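Local coordinates for multicopper oxidase (Uncultured bacterium, PDB 4E9X), which probably couples the one-electron oxidation of substrates to the reduction of dioxygen to water, as multicopper oxidases do with their type 1 copper and trinuclear copper centres, at residues F26-Q31 with L101-H106; V49-N52 with P56-I59; Q81-E84 with S88-Y91. All coordinates share one frame; numbering follows the deposited sequence.

Interaction 1: residues F26-Q31 with L101-H106; sequences FGFNGQ and LWYHCH. With CU (copper (II) ion), chain E; CU (copper (II) ion), chain J; CU (copper (II) ion), chain D.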
ATOM      1  N   PHE A  26      25.212  -1.798  10.305  1.00 10.18           N
ATOM      2  CA  PHE A  26      25.998  -0.589  10.435  1.00 10.49           C
ATOM      3  C   PHE A  26      25.221   0.370  11.342  1.00 10.06           C
ATOM      4  O   PHE A  26      24.432   1.171  10.886  1.00 13.19           O
ATOM      5  CB  PHE A  26      26.252   0.041   9.066  1.00 11.56           C
ATOM      6  CG  PHE A  26      27.107  -0.792   8.123  1.00 11.54           C
ATOM      7  CD1 PHE A  26      28.394  -1.186   8.453  1.00 13.07           C
ATOM      8  CD2 PHE A  26      26.579  -1.156   6.886  1.00 13.52           C
ATOM      9  CE1 PHE A  26      29.184  -1.914   7.559  1.00 14.04           C
ATOM     10  CE2 PHE A  26      27.360  -1.887   5.992  1.00 12.36           C
ATOM     11  CZ  PHE A  26      28.660  -2.236   6.342  1.00 13.50           C
ATOM     12  N   GLY A  27      25.435   0.239  12.643  1.00 10.27           N
ATOM     13  CA  GLY A  27      24.572   0.967  13.585  1.00 10.90           C
ATOM     14  C   GLY A  27      25.128   2.332  13.874  1.00 10.25           C
ATOM     15  O   GLY A  27      26.301   2.512  14.241  1.00 11.93           O
ATOM     16  N   PHE A  28      24.300   3.351  13.739  1.00 10.33           N
ATOM     17  CA  PHE A  28      24.622   4.675  14.244  1.00 10.60           C
ATOM     18  C   PHE A  28      24.808   4.553  15.760  1.00 10.16           C
ATOM     19  O   PHE A  28      23.965   3.999  16.460  1.00 10.62           O
ATOM     20  CB  PHE A  28      23.502   5.653  13.884  1.00 10.92           C
ATOM     21  CG  PHE A  28      23.423   5.960  12.378  1.00 11.84           C
ATOM     22  CD1 PHE A  28      24.493   6.582  11.745  1.00 14.19           C
ATOM     23  CD2 PHE A  28      22.311   5.607  11.650  1.00 10.95           C
ATOM     24  CE1 PHE A  28      24.482   6.861  10.370  1.00 12.70           C
ATOM     25  CE2 PHE A  28      22.267   5.923  10.313  1.00 11.86           C
ATOM     26  CZ  PHE A  28      23.336   6.568   9.651  1.00 10.92           C
ATOM     27  N   ASN A  29      25.952   5.032  16.247  1.00 11.19           N
ATOM     28  CA  ASN A  29      26.381   4.885  17.632  1.00 11.51           C
ATOM     29  C   ASN A  29      26.267   3.427  18.041  1.00 11.30           C
ATOM     30  O   ASN A  29      26.032   3.126  19.237  1.00 12.53           O
ATOM     31  CB  ASN A  29      25.597   5.801  18.569  1.00 11.70           C
ATOM     32  CG  ASN A  29      25.987   7.256  18.433  1.00 12.77           C
ATOM     33  OD1 ASN A  29      26.792   7.618  17.572  1.00 19.03           O
ATOM     34  ND2 ASN A  29      25.432   8.105  19.288  1.00 12.86           N
ATOM     35  N   GLY A  30      26.455   2.486  17.133  1.00 11.40           N
ATOM     36  CA  GLY A  30      26.475   1.089  17.495  1.00 12.20           C
ATOM     37  C   GLY A  30      25.133   0.534  17.933  1.00 11.03           C
ATOM     38  O   GLY A  30      25.071  -0.456  18.643  1.00 11.36           O
ATOM     39  N   GLN A  31      24.015   1.142  17.460  1.00 10.47           N
ATOM     40  CA  GLN A  31      22.710   0.622  17.885  1.00  9.19           C
ATOM     41  C   GLN A  31      21.740   0.709  16.688  1.00  9.15           C
ATOM     42  O   GLN A  31      21.941   1.538  15.786  1.00  9.55           O
ATOM     43  CB  GLN A  31      22.150   1.419  19.064  1.00  9.58           C
ATOM     44  CG  GLN A  31      22.090   2.954  18.834  1.00  9.02           C
ATOM     45  CD  GLN A  31      21.337   3.605  19.987  1.00  9.06           C
ATOM     46  OE1 GLN A  31      21.914   3.822  21.065  1.00  9.97           O
ATOM     47  NE2 GLN A  31      20.072   3.920  19.765  1.00  9.32           N
ATOM     48  N   LEU A 101      10.234  13.173  11.884  1.00  7.62           N
ATOM     49  CA  LEU A 101      11.166  12.986  10.772  1.00  7.27           C
ATOM     50  C   LEU A 101      12.069  11.803  11.074  1.00  7.46           C
ATOM     51  O   LEU A 101      11.919  11.127  12.121  1.00  8.36           O
ATOM     52  CB  LEU A 101      12.024  14.259  10.568  1.00  8.01           C
ATOM     53  CG  LEU A 101      11.235  15.575  10.628  1.00  8.38           C
ATOM     54  CD1 LEU A 101      12.162  16.754  10.306  1.00  9.72           C
ATOM     55  CD2 LEU A 101      10.055  15.598   9.701  1.00  9.94           C
ATOM     56  N   TRP A 102      13.013  11.510  10.187  1.00  7.82           N
ATOM     57  CA  TRP A 102      13.957  10.415  10.480  1.00  7.82           C
ATOM     58  C   TRP A 102      15.220  10.641   9.680  1.00  8.13           C
ATOM     59  O   TRP A 102      15.285  11.563   8.884  1.00  9.73           O
ATOM     60  CB  TRP A 102      13.338   9.072  10.219  1.00  8.79           C
ATOM     61  CG  TRP A 102      12.898   8.674   8.835  1.00  8.04           C
ATOM     62  CD1 TRP A 102      12.038   9.332   8.013  1.00  8.26           C
ATOM     63  CD2 TRP A 102      13.305   7.474   8.158  1.00  8.13           C
ATOM     64  NE1 TRP A 102      11.894   8.593   6.835  1.00  8.76           N
ATOM     65  CE2 TRP A 102      12.657   7.461   6.902  1.00  7.93           C
ATOM     66  CE3 TRP A 102      14.149   6.388   8.476  1.00  7.64           C
ATOM     67  CZ2 TRP A 102      12.852   6.415   5.993  1.00  8.80           C
ATOM     68  CZ3 TRP A 102      14.340   5.359   7.576  1.00  8.88           C
ATOM     69  CH2 TRP A 102      13.687   5.376   6.322  1.00  8.55           C
ATOM     70  N   TYR A 103      16.211   9.807   9.912  1.00  8.92           N
ATOM     71  CA  TYR A 103      17.485  10.006   9.230  1.00  8.74           C
ATOM     72  C   TYR A 103      17.957   8.603   8.838  1.00  9.03           C
ATOM     73  O   TYR A 103      17.653   7.605   9.522  1.00  9.54           O
ATOM     74  CB  TYR A 103      18.512  10.817  10.072  1.00 10.38           C
ATOM     75  CG  TYR A 103      18.901  10.085  11.353  1.00  9.24           C
ATOM     76  CD1 TYR A 103      19.951   9.172  11.383  1.00  9.47           C
ATOM     77  CD2 TYR A 103      18.199  10.321  12.531  1.00  9.44           C
ATOM     78  CE1 TYR A 103      20.298   8.506  12.557  1.00 10.24           C
ATOM     79  CE2 TYR A 103      18.520   9.656  13.732  1.00  9.66           C
ATOM     80  CZ  TYR A 103      19.550   8.768  13.713  1.00  9.74           C
ATOM     81  OH  TYR A 103      19.924   8.071  14.859  1.00 10.41           O
ATOM     82  N   HIS A 104      18.735   8.498   7.759  1.00  9.66           N
ATOM     83  CA  HIS A 104      19.181   7.190   7.312  1.00  9.43           C
ATOM     84  C   HIS A 104      20.333   7.337   6.320  1.00  9.35           C
ATOM     85  O   HIS A 104      20.448   8.405   5.688  1.00 11.81           O
ATOM     86  CB  HIS A 104      18.050   6.382   6.649  1.00  9.27           C
ATOM     87  CG  HIS A 104      17.331   6.990   5.478  1.00  9.92           C
ATOM     88  ND1 HIS A 104      17.818   7.008   4.199  1.00  9.95           N
ATOM     89  CD2 HIS A 104      16.125   7.607   5.425  1.00  9.96           C
ATOM     90  CE1 HIS A 104      16.925   7.620   3.398  1.00 10.09           C
ATOM     91  NE2 HIS A 104      15.875   7.978   4.111  1.00 10.13           N
ATOM     92  N   CYS A 105      21.109   6.285   6.146  1.00 10.35           N
ATOM     93  CA  CYS A 105      22.156   6.366   5.107  1.00 11.47           C
ATOM     94  C   CYS A 105      21.506   6.546   3.748  1.00 10.97           C
ATOM     95  O   CYS A 105      20.394   6.087   3.508  1.00 11.26           O
ATOM     96  CB  CYS A 105      22.973   5.060   5.172  1.00 12.18           C
ATOM     97  SG  CYS A 105      24.415   5.124   4.079  1.00 16.43           S
ATOM     98  N   HIS A 106      22.235   7.166   2.817  1.00 10.97           N
ATOM     99  CA  HIS A 106      21.774   7.251   1.440  1.00 11.06           C
ATOM    100  C   HIS A 106      22.785   6.695   0.430  1.00 12.97           C
ATOM    101  O   HIS A 106      22.704   6.998  -0.760  1.00 14.14           O
ATOM    102  CB  HIS A 106      21.381   8.703   1.095  1.00 11.95           C
ATOM    103  CG  HIS A 106      20.136   8.815   0.277  1.00 13.57           C
ATOM    104  ND1 HIS A 106      20.094   8.413  -1.036  1.00 16.72           N
ATOM    105  CD2 HIS A 106      18.903   9.299   0.565  1.00 12.84           C
ATOM    106  CE1 HIS A 106      18.882   8.624  -1.503  1.00 21.00           C
ATOM    107  NE2 HIS A 106      18.128   9.167  -0.568  1.00 16.79           N
TER
HETATM  108 CU    CU E1402      14.112   8.579   3.466  0.80 10.86          CU
HETATM  109 CU    CU J2401      16.167   9.769  -0.777  0.80 13.69          CU
HETATM  110 CU    CU D1401      25.528   3.261   4.516  0.90 12.49          CU

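Interaction 2: residues V49-N52 with P56-I59; sequences VTNN and PHTI. With CU (copper (II) ion), chain D.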
ATOM      1  N   VAL A  49      29.712  13.532  12.024  1.00 13.91           N
ATOM      2  CA  VAL A  49      29.607  12.097  11.820  1.00 15.40           C
ATOM      3  C   VAL A  49      31.002  11.487  11.575  1.00 15.33           C
ATOM      4  O   VAL A  49      31.689  11.968  10.656  1.00 18.41           O
ATOM      5  CB  VAL A  49      28.706  11.809  10.604  1.00 16.97           C
ATOM      6  CG1 VAL A  49      28.615  10.310  10.393  1.00 18.82           C
ATOM      7  CG2 VAL A  49      27.325  12.436  10.729  1.00 18.56           C
ATOM      8  N   THR A  50      31.375  10.470  12.333  1.00 15.21           N
ATOM      9  CA  THR A  50      32.591   9.695  12.049  1.00 14.68           C
ATOM     10  C   THR A  50      32.259   8.267  11.637  1.00 14.64           C
ATOM     11  O   THR A  50      31.541   7.544  12.319  1.00 15.08           O
ATOM     12  CB  THR A  50      33.516   9.678  13.263  1.00 17.81           C
ATOM     13  OG1 THR A  50      33.881  11.065  13.462  1.00 22.77           O
ATOM     14  CG2 THR A  50      34.774   8.870  12.996  1.00 18.80           C
ATOM     15  N   ASN A  51      32.796   7.903  10.488  1.00 13.55           N
ATOM     16  CA  ASN A  51      32.536   6.561   9.950  1.00 13.44           C
ATOM     17  C   ASN A  51      33.577   5.566  10.463  1.00 14.38           C
ATOM     18  O   ASN A  51      34.705   5.536   9.930  1.00 16.12           O
ATOM     19  CB  ASN A  51      32.594   6.661   8.411  1.00 15.07           C
ATOM     20  CG  ASN A  51      32.317   5.335   7.726  1.00 13.58           C
ATOM     21  OD1 ASN A  51      32.110   4.329   8.432  1.00 14.83           O
ATOM     22  ND2 ASN A  51      32.275   5.345   6.409  1.00 14.34           N
ATOM     23  N   ASN A  52      33.247   4.736  11.450  1.00 14.77           N
ATOM     24  CA  ASN A  52      34.112   3.712  11.984  1.00 14.06           C
ATOM     25  C   ASN A  52      33.845   2.364  11.354  1.00 14.07           C
ATOM     26  O   ASN A  52      34.128   1.352  12.000  1.00 17.37           O
ATOM     27  CB  ASN A  52      34.056   3.635  13.507  1.00 14.64           C
ATOM     28  CG  ASN A  52      34.613   4.909  14.152  1.00 16.45           C
ATOM     29  OD1 ASN A  52      35.566   5.463  13.665  1.00 19.74           O
ATOM     30  ND2 ASN A  52      33.968   5.382  15.216  1.00 19.97           N
ATOM     31  N   PRO A  56      31.779   3.139   2.745  1.00 15.31           N
ATOM     32  CA  PRO A  56      31.293   4.493   2.736  1.00 14.29           C
ATOM     33  C   PRO A  56      29.793   4.586   3.089  1.00 12.89           C
ATOM     34  O   PRO A  56      28.993   3.674   2.827  1.00 13.84           O
ATOM     35  CB  PRO A  56      31.508   4.937   1.290  1.00 15.95           C
ATOM     36  CG  PRO A  56      31.710   3.692   0.510  1.00 24.39           C
ATOM     37  CD  PRO A  56      32.107   2.585   1.416  1.00 20.04           C
ATOM     38  N   HIS A  57      29.478   5.752   3.698  1.00 11.82           N
ATOM     39  CA  HIS A  57      28.086   6.048   4.081  1.00 11.79           C
ATOM     40  C   HIS A  57      27.822   7.542   3.912  1.00 10.86           C
ATOM     41  O   HIS A  57      28.766   8.315   3.718  1.00 11.65           O
ATOM     42  CB  HIS A  57      27.853   5.688   5.571  1.00 11.90           C
ATOM     43  CG  HIS A  57      28.127   4.246   5.878  1.00 10.36           C
ATOM     44  ND1 HIS A  57      27.325   3.213   5.464  1.00 10.98           N
ATOM     45  CD2 HIS A  57      29.183   3.699   6.551  1.00 10.68           C
ATOM     46  CE1 HIS A  57      27.901   2.071   5.905  1.00 11.19           C
ATOM     47  NE2 HIS A  57      29.042   2.358   6.565  1.00 11.70           N
ATOM     48  N   THR A  58      26.562   7.936   4.097  1.00 11.07           N
ATOM     49  CA  THR A  58      26.184   9.328   4.324  1.00 11.75           C
ATOM     50  C   THR A  58      25.063   9.362   5.377  1.00 11.04           C
ATOM     51  O   THR A  58      24.639   8.280   5.783  1.00 12.60           O
ATOM     52  CB  THR A  58      25.646  10.051   3.077  1.00 10.97           C
ATOM     53  OG1 THR A  58      24.488   9.328   2.613  1.00 11.82           O
ATOM     54  CG2 THR A  58      26.680  10.108   1.944  1.00 13.74           C
ATOM     55  N   ILE A  59      24.608  10.536   5.759  1.00 11.09           N
ATOM     56  CA  ILE A  59      23.311  10.594   6.449  1.00 10.69           C
ATOM     57  C   ILE A  59      22.441  11.591   5.695  1.00 11.47           C
ATOM     58  O   ILE A  59      22.818  12.755   5.558  1.00 11.49           O
ATOM     59  CB  ILE A  59      23.427  10.997   7.913  1.00 10.69           C
ATOM     60  CG1 ILE A  59      24.428  10.133   8.706  1.00 12.99           C
ATOM     61  CG2 ILE A  59      22.020  10.917   8.565  1.00 11.60           C
ATOM     62  CD1 ILE A  59      24.400  10.486  10.217  1.00 17.16           C
TER
HETATM   63 CU    CU D1401      25.528   3.261   4.516  0.90 12.49          CU

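Interaction 3: residues Q81-E84 with S88-Y91; sequences QPIE and SYTY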
ATOM      1  N   GLN A  81      30.167  13.983  -1.905  1.00 13.73           N
ATOM      2  CA  GLN A  81      30.827  12.692  -2.037  1.00 14.30           C
ATOM      3  C   GLN A  81      30.599  11.901  -0.759  1.00 13.69           C
ATOM      4  O   GLN A  81      30.361  12.515   0.289  1.00 14.84           O
ATOM      5  CB  GLN A  81      32.300  12.967  -2.327  1.00 16.32           C
ATOM      6  CG  GLN A  81      32.434  13.934  -3.532  1.00 22.37           C
ATOM      7  CD  GLN A  81      33.895  14.012  -3.933  1.00 28.86           C
ATOM      8  OE1 GLN A  81      34.595  14.747  -3.214  1.00 43.03           O
ATOM      9  NE2 GLN A  81      34.305  13.307  -4.977  1.00 35.41           N
ATOM     10  N   PRO A  82      30.633  10.560  -0.819  1.00 13.93           N
ATOM     11  CA  PRO A  82      30.330   9.785   0.378  1.00 14.83           C
ATOM     12  C   PRO A  82      31.379   9.985   1.491  1.00 14.72           C
ATOM     13  O   PRO A  82      32.512  10.408   1.250  1.00 18.11           O
ATOM     14  CB  PRO A  82      30.496   8.346  -0.121  1.00 19.00           C
ATOM     15  CG  PRO A  82      30.374   8.382  -1.595  1.00 18.87           C
ATOM     16  CD  PRO A  82      30.894   9.717  -2.008  1.00 18.47           C
ATOM     17  N   ILE A  83      30.986   9.607   2.706  1.00 13.25           N
ATOM     18  CA  ILE A  83      31.928   9.611   3.822  1.00 14.36           C
ATOM     19  C   ILE A  83      32.661   8.294   3.809  1.00 14.19           C
ATOM     20  O   ILE A  83      32.105   7.235   4.118  1.00 14.99           O
ATOM     21  CB  ILE A  83      31.178   9.804   5.156  1.00 13.80           C
ATOM     22  CG1 ILE A  83      30.220  10.991   5.149  1.00 12.81           C
ATOM     23  CG2 ILE A  83      32.201   9.896   6.305  1.00 17.51           C
ATOM     24  CD1 ILE A  83      29.278  10.996   6.362  1.00 17.93           C
ATOM     25  N   GLU A  84      33.936   8.316   3.366  1.00 16.12           N
ATOM     26  CA  GLU A  84      34.673   7.088   3.239  1.00 16.64           C
ATOM     27  C   GLU A  84      35.013   6.515   4.601  1.00 16.56           C
ATOM     28  O   GLU A  84      34.951   7.209   5.619  1.00 16.94           O
ATOM     29  CB  GLU A  84      35.963   7.375   2.445  1.00 19.71           C
ATOM     30  CG  GLU A  84      35.714   7.958   1.044  1.00 24.58           C
ATOM     31  CD  GLU A  84      35.042   7.007   0.061  1.00 22.92           C
ATOM     32  OE1 GLU A  84      35.166   5.750   0.198  1.00 31.63           O
ATOM     33  OE2 GLU A  84      34.343   7.468  -0.866  1.00 27.90           O
ATOM     34  N   SER A  88      35.320  11.627   8.463  1.00 20.69           N
ATOM     35  CA  SER A  88      34.275  12.359   9.133  1.00 20.05           C
ATOM     36  C   SER A  88      33.647  13.389   8.195  1.00 19.12           C
ATOM     37  O   SER A  88      34.269  13.705   7.213  1.00 23.25           O
ATOM     38  CB  SER A  88      34.775  13.103  10.372  1.00 24.11           C
ATOM     39  OG  SER A  88      35.362  12.139  11.246  1.00 28.18           O
ATOM     40  N   TYR A  89      32.480  13.865   8.592  1.00 17.58           N
ATOM     41  CA  TYR A  89      31.726  14.851   7.832  1.00 16.50           C
ATOM     42  C   TYR A  89      30.730  15.560   8.736  1.00 17.47           C
ATOM     43  O   TYR A  89      30.147  14.912   9.612  1.00 20.82           O
ATOM     44  CB  TYR A  89      30.994  14.137   6.680  1.00 18.58           C
ATOM     45  CG  TYR A  89      30.353  15.042   5.664  1.00 15.54           C
ATOM     46  CD1 TYR A  89      31.041  15.474   4.553  1.00 17.42           C
ATOM     47  CD2 TYR A  89      29.039  15.465   5.778  1.00 17.74           C
ATOM     48  CE1 TYR A  89      30.429  16.299   3.624  1.00 20.83           C
ATOM     49  CE2 TYR A  89      28.435  16.294   4.850  1.00 19.84           C
ATOM     50  CZ  TYR A  89      29.137  16.729   3.736  1.00 18.79           C
ATOM     51  OH  TYR A  89      28.544  17.563   2.782  1.00 20.41           O
ATOM     52  N   THR A  90      30.522  16.837   8.519  1.00 16.02           N
ATOM     53  CA  THR A  90      29.580  17.609   9.353  1.00 14.91           C
ATOM     54  C   THR A  90      28.383  18.101   8.538  1.00 16.05           C
ATOM     55  O   THR A  90      28.518  18.736   7.479  1.00 16.42           O
ATOM     56  CB  THR A  90      30.304  18.810   9.982  1.00 17.64           C
ATOM     57  OG1 THR A  90      31.319  18.331  10.893  1.00 20.78           O
ATOM     58  CG2 THR A  90      29.315  19.690  10.746  1.00 18.42           C
ATOM     59  N   TYR A  91      27.220  17.757   9.091  1.00 14.22           N
ATOM     60  CA  TYR A  91      25.927  18.220   8.581  1.00 14.01           C
ATOM     61  C   TYR A  91      25.469  19.443   9.380  1.00 13.49           C
ATOM     62  O   TYR A  91      25.581  19.352  10.606  1.00 14.49           O
ATOM     63  CB  TYR A  91      24.853  17.120   8.691  1.00 12.52           C
ATOM     64  CG  TYR A  91      25.245  15.952   7.782  1.00 12.29           C
ATOM     65  CD1 TYR A  91      24.936  16.016   6.433  1.00 12.55           C
ATOM     66  CD2 TYR A  91      25.945  14.832   8.255  1.00 11.50           C
ATOM     67  CE1 TYR A  91      25.244  15.002   5.525  1.00 12.23           C
ATOM     68  CE2 TYR A  91      26.290  13.814   7.384  1.00 10.76           C
ATOM     69  CZ  TYR A  91      25.945  13.911   6.037  1.00 11.58           C
ATOM     70  OH  TYR A  91      26.308  12.912   5.176  1.00 11.80           O
TER

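Interaction 1: residues F26-Q31 with L101-H106
The His-Cys-His run that joins the mononuclear copper of a multicopper oxidase to its trinuclear cluster is backed here by two aromatic rings, Phe-28 from the end of strand 21-28 and Tyr-103 from strand 101-104. The two meet edge-to-face: the edge of Tyr-103 is directed at the face of Phe-28, with centroids 5.4 Å apart and planes at 63°. The closest pair is Tyr-103 CE1 and Phe-28 CD2, 3.6 Å apart, and the two side chains run past each other in opposite directions. Tyr-103 reaches this place because its CG sits between the backbone N and the carbonyl carbon (chi1 63°), which carries the ring across to Phe-28, while its hydroxyl is hydrogen-bonded to the backbone O of Pro-35. At the far end of the Phe-28 ring, CZ comes within 4.2 Å of Cys-105 N, which lies at the ring edge near its plane. Other parts of Phe-28 pack on Met-8 and Ile-10 of strand 3-18.

Beyond the rings the chain hands out three metal ligands in a row. Cys-105 SG binds one copper at 2.2 Å, a site shared with His-57 and His-112. His-104 NE2 binds a second copper at 2.0 Å, and His-106 NE2 a third at 2.1 Å; the copper on His-104 is also bound by His-62 of the same chain and His-254 of a neighbouring subunit, and the one on His-106 by His-206 and His-252 of that subunit. The imidazole of His-104 is held at its other nitrogen: ND1 donates to Cys-105 O at 2.8 Å, almost straight at 173°, from above the carbonyl plane, which fixes the rotation of the ring. On its flank, His-104 CD2 lies over one face of Trp-102. Such a cysteine between two histidines is the hallmark of the multicopper oxidase electron-transfer path, set in a cupredoxin domain.

Interaction 2: residues V49-N52 with P56-I59
The imidazole of His-57 has the carboxamide of Asn-51 at its edge, with Asn-51 CG in the ring plane and the amide turned 58° against it. The two side chains cross at about a right angle, and His-57 CD2 is met almost equally by both ends of the amide: Asn-51 ND2 and Asn-51 OD1 each stand 3.5 Å from that carbon. This is van der Waals contact; the polar ends of the amide are used on other partners. OD1 is hydrogen-bonded to Thr-53 OG1, and ND2 to the backbone O of Leu-55 and of Ile-83, so both ends of the amide are held. With CG extended away from the backbone N (chi1 -179°), Asn-51 reaches across to the loop, where ND2 also comes to 3.9 Å from Pro-56 CA.

His-57 is itself gripped at both nitrogens. ND1 binds the copper at 2.0 Å, together with Cys-105 and His-112, while NE2 is hydrogen-bonded to Thr-53 OG1. Since the same hydroxyl also serves Asn-51, Thr-53 ties the amide and the imidazole together, and the bond to NE2 should limit swivelling of the metal-bound ring. This is the mononuclear copper site of a cupredoxin domain, and here its first histidine is supplied by the loop between strands 44-51 and 60-62, with Thr-53 as its second-shell partner and Asn-51 packed at the CD2 edge.

Further along, the contact turns apolar. Val-49 and Ile-59 touch through their outer methyl groups, Val-49 CG2 and Ile-59 CD1 being 3.6 Å apart. Val-49 points toward the loop, and its CG2 is the branch that touches; Ile-59 carries its CD1 out on a stretched chain (chi2 -174°) to meet it. Around this pair Val-49 packs on Ile-10 and Tyr-91, and Ile-59 on Met-8.

Interaction 3: residues Q81-E84 with S88-Y91
Ile-83 leaves the loop 81-84 with its CB pointing toward strand 88-94, and both of its branches find a place there. The shorter one, CG2, lies 4.2 Å from the backbone N of Ser-88. The longer branch does most of the work: Ile-83 CG1 touches Tyr-89 CB at 3.6 Å and lies a little farther from the CG of the same tyrosine. At the tip, Ile-83 CD1 is again 3.6 Å from Tyr-89 CB and 3.7 Å from Tyr-91 OH. An extended chi2 of 168° is what carries this methyl to where it can touch both tyrosines. The Ile-83 and Tyr-89 side chains cross at about a right angle, whereas Tyr-91 approaches from the opposite direction.

The tyrosines also pack on each other within the strand, Tyr-89 CD2 sitting 3.5 Å above one face of the Tyr-91 ring, near its rim. Tyr-91 OH is hydrogen-bonded to Gln-80 OE1 and to the backbone N of Ile-59, so this hydroxyl joins two neighbouring loops while the isoleucine methyl rests against it. Ile-83 also packs on Val-49, and Gln-81 touches Trp-283 of a neighbouring subunit. The contact joins the loop ahead of strand 88-94 to that strand, which pairs with strand 44-51 in a sheet of the cupredoxin domain.

Interactions 1 and 2 are buried, interaction 3 only partly. Interactions 1 and 2 share the mononuclear copper, to which one gives a cysteine and the other a histidine, and they touch directly: Thr-58 OG1 is hydrogen-bonded to His-106 N, and Phe-28 CE1 packs on Ile-59 CD1. Interaction 3 has no metal ligand and is mainly apolar, partly open to solvent, its centre about 14 Å from that of interaction 1. It is tied instead to interaction 2, through backbone hydrogen bonds between His-57 O and Ile-83 N and between Val-49 N and Tyr-89 O, strands 44-51 and 88-94 being neighbours in one sheet.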